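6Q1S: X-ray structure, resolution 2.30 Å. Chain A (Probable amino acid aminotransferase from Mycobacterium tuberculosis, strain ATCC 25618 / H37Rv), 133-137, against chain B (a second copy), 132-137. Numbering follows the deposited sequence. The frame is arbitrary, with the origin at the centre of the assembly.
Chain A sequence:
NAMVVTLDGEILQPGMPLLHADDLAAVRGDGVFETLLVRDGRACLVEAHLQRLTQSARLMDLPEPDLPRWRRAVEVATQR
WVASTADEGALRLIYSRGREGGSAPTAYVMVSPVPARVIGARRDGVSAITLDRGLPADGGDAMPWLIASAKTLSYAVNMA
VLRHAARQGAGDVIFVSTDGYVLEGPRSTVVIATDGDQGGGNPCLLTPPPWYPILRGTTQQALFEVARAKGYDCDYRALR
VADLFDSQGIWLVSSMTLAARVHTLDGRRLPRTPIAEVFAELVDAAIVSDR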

ATOM      1  N   ARG A 133      -0.954 -12.974  -7.898  1.00 20.18           N
ATOM      2  CA  ARG A 133      -1.245 -11.894  -6.962  1.00 19.94           C
ATOM      3  C   ARG A 133      -0.543 -12.095  -5.627  1.00 20.24           C
ATOM      4  O   ARG A 133      -0.264 -11.118  -4.921  1.00 20.10           O
ATOM      5  N   GLY A 134      -0.245 -13.339  -5.268  1.00 21.22           N
ATOM      6  CA  GLY A 134       0.350 -13.645  -3.992  1.00 23.71           C
ATOM      7  C   GLY A 134      -0.645 -13.967  -2.906  1.00 25.52           C
ATOM      8  O   GLY A 134      -0.234 -14.379  -1.815  1.00 28.71           O
ATOM      9  N   LEU A 135      -1.935 -13.770  -3.158  1.00 20.91           N
ATOM     10  CA  LEU A 135      -3.025 -14.093  -2.260  1.00 21.05           C
ATOM     11  C   LEU A 135      -3.765 -15.330  -2.754  1.00 23.80           C
ATOM     12  O   LEU A 135      -3.936 -15.499  -3.966  1.00 26.10           O
ATOM     13  N   PRO A 136      -4.203 -16.210  -1.860  1.00 22.37           N
ATOM     14  CA  PRO A 136      -5.092 -17.298  -2.273  1.00 21.98           C
ATOM     15  C   PRO A 136      -6.528 -16.807  -2.398  1.00 21.70           C
ATOM     16  O   PRO A 136      -6.914 -15.776  -1.843  1.00 21.44           O
ATOM     17  N   ALA A 137      -7.322 -17.569  -3.154  1.00 21.83           N
ATOM     18  CA  ALA A 137      -8.697 -17.158  -3.414  1.00 21.64           C
ATOM     19  C   ALA A 137      -9.543 -17.147  -2.145  1.00 23.53           C
ATOM     20  O   ALA A 137     -10.489 -16.358  -2.042  1.00 21.61           O
TER
ATOM     21  N   ASP B 132      -2.267 -15.337   9.468  1.00 28.97           N
ATOM     22  CA  ASP B 132      -1.956 -15.734   8.102  1.00 29.82           C
ATOM     23  C   ASP B 132      -1.701 -14.499   7.251  1.00 30.54           C
ATOM     24  O   ASP B 132      -2.535 -13.592   7.184  1.00 32.06           O
ATOM     25  N   ARG B 133      -0.539 -14.465   6.600  1.00 29.89           N
ATOM     26  CA  ARG B 133      -0.213 -13.353   5.718  1.00 26.38           C
ATOM     27  C   ARG B 133      -0.815 -13.540   4.332  1.00 25.15           C
ATOM     28  O   ARG B 133      -1.135 -12.555   3.656  1.00 23.94           O
ATOM     29  N   GLY B 134      -0.992 -14.786   3.902  1.00 27.12           N
ATOM     30  CA  GLY B 134      -1.480 -15.075   2.577  1.00 27.93           C
ATOM     31  C   GLY B 134      -0.402 -15.253   1.537  1.00 27.75           C
ATOM     32  O   GLY B 134      -0.704 -15.700   0.424  1.00 25.11           O
ATOM     33  N   LEU B 135       0.850 -14.962   1.876  1.00 28.93           N
ATOM     34  CA  LEU B 135       1.949 -15.129   0.944  1.00 30.49           C
ATOM     35  C   LEU B 135       2.704 -16.409   1.246  1.00 31.44           C
ATOM     36  O   LEU B 135       2.917 -16.741   2.414  1.00 34.10           O
ATOM     37  N   PRO B 136       3.095 -17.143   0.214  1.00 29.90           N
ATOM     38  CA  PRO B 136       4.015 -18.263   0.405  1.00 29.94           C
ATOM     39  C   PRO B 136       5.457 -17.779   0.473  1.00 32.76           C
ATOM     40  O   PRO B 136       5.797 -16.670   0.056  1.00 36.56           O
ATOM     41  N   ALA B 137       6.312 -18.650   1.013  1.00 33.20           N
ATOM     42  CA  ALA B 137       7.711 -18.305   1.238  1.00 35.23           C
ATOM     43  C   ALA B 137       8.460 -17.996  -0.053  1.00 41.46           C
ATOM     44  O   ALA B 137       9.488 -17.313  -0.009  1.00 45.78           O
TER

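The two copies meet at their glycines, with no hydrogen bond between the stretches. A:Gly134 O lies 2.6 Å from B:Gly134 O, a close approach of two acceptors rather than a bond. Carbon–hydrogen groups surround this pair. B:Leu135 CA makes a CA-H...O contact with A:Gly134 O at 3.6 Å, and A:Pro136 CD sits 3.3 Å from B:Gly134 O.

Both leucines adopt the m,t rotamer. The CA-to-CB bond points away in A:Leu135 and sideways in B:Leu135, yet the end of each side chain comes back to the other stretch. B:Leu135 CD2 reaches A:Gly134 O at 3.3 Å; A:Leu135 CD2 reaches B:Arg133 O at 4.2 Å. The space these methyls use depends on glycine: an ideal CB on either Gly134 would lie 2.8 Å from CD2 of the opposing Leu135, a clash. The glycine backbone angles, near 91/-9, call for glycine by themselves, since a CB would also jam against the preceding carbonyl oxygen.

Both prolines have C-gamma endo rings. Both arginines are t,p,t through chi3, with chi4 near 90°. Their ends come nearer than their sideways CB bonds suggest, but neither side chain makes close contact. Within chain B, B:Asp132 has chi1 t, and its OD1 accepts a hydrogen bond from B:Gly134 N at 2.7 Å.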

ATOM      1  CB  ARG A 133      -2.761 -11.795  -6.756  1.00 23.23           C
ATOM      2  CG  ARG A 133      -3.232 -10.841  -5.659  1.00 22.73           C
ATOM      3  CD  ARG A 133      -2.850  -9.395  -5.943  1.00 23.03           C
ATOM      4  NE  ARG A 133      -3.333  -8.486  -4.906  1.00 24.81           N
ATOM      5  CZ  ARG A 133      -2.649  -8.157  -3.812  1.00 26.86           C
ATOM      6  NH1 ARG A 133      -1.438  -8.660  -3.605  1.00 26.98           N
ATOM      7  NH2 ARG A 133      -3.176  -7.322  -2.927  1.00 27.62           N
ATOM      8  CB  LEU A 135      -4.016 -12.930  -2.143  1.00 20.66           C
ATOM      9  CG  LEU A 135      -3.566 -11.757  -1.273  1.00 21.64           C
ATOM     10  CD1 LEU A 135      -4.564 -10.610  -1.360  1.00 20.13           C
ATOM     11  CD2 LEU A 135      -3.370 -12.202   0.163  1.00 24.17           C
ATOM     12  CB  PRO A 136      -4.954 -18.321  -1.140  1.00 22.49           C
ATOM     13  CG  PRO A 136      -4.616 -17.495   0.056  1.00 22.44           C
ATOM     14  CD  PRO A 136      -3.825 -16.307  -0.439  1.00 22.00           C
ATOM     15  CB  ALA A 137      -9.328 -18.071  -4.464  1.00 21.82           C
TER
ATOM     16  CB  ASP B 132      -3.108 -16.553   7.519  1.00 31.68           C
ATOM     17  CG  ASP B 132      -2.708 -17.333   6.278  1.00 31.86           C
ATOM     18  OD1 ASP B 132      -1.931 -16.805   5.454  1.00 31.97           O
ATOM     19  OD2 ASP B 132      -3.178 -18.479   6.121  1.00 31.14           O
ATOM     20  CB  ARG B 133       1.308 -13.185   5.632  1.00 24.86           C
ATOM     21  CG  ARG B 133       1.772 -12.171   4.605  1.00 24.22           C
ATOM     22  CD  ARG B 133       1.255 -10.783   4.936  1.00 24.38           C
ATOM     23  NE  ARG B 133       1.694  -9.795   3.959  1.00 26.00           N
ATOM     24  CZ  ARG B 133       1.025  -9.500   2.849  1.00 27.08           C
ATOM     25  NH1 ARG B 133      -0.117 -10.118   2.579  1.00 26.93           N
ATOM     26  NH2 ARG B 133       1.496  -8.588   2.012  1.00 28.12           N
ATOM     27  CB  LEU B 135       2.927 -13.956   1.043  1.00 31.97           C
ATOM     28  CG  LEU B 135       2.609 -12.612   0.394  1.00 33.12           C
ATOM     29  CD1 LEU B 135       3.642 -11.580   0.816  1.00 34.16           C
ATOM     30  CD2 LEU B 135       2.608 -12.767  -1.113  1.00 32.88           C
ATOM     31  CB  PRO B 136       3.769 -19.140  -0.825  1.00 29.13           C
ATOM     32  CG  PRO B 136       3.295 -18.190  -1.862  1.00 28.52           C
ATOM     33  CD  PRO B 136       2.560 -17.088  -1.156  1.00 28.90           C
ATOM     34  CB  ALA B 137       8.409 -19.439   1.990  1.00 33.94           C
TER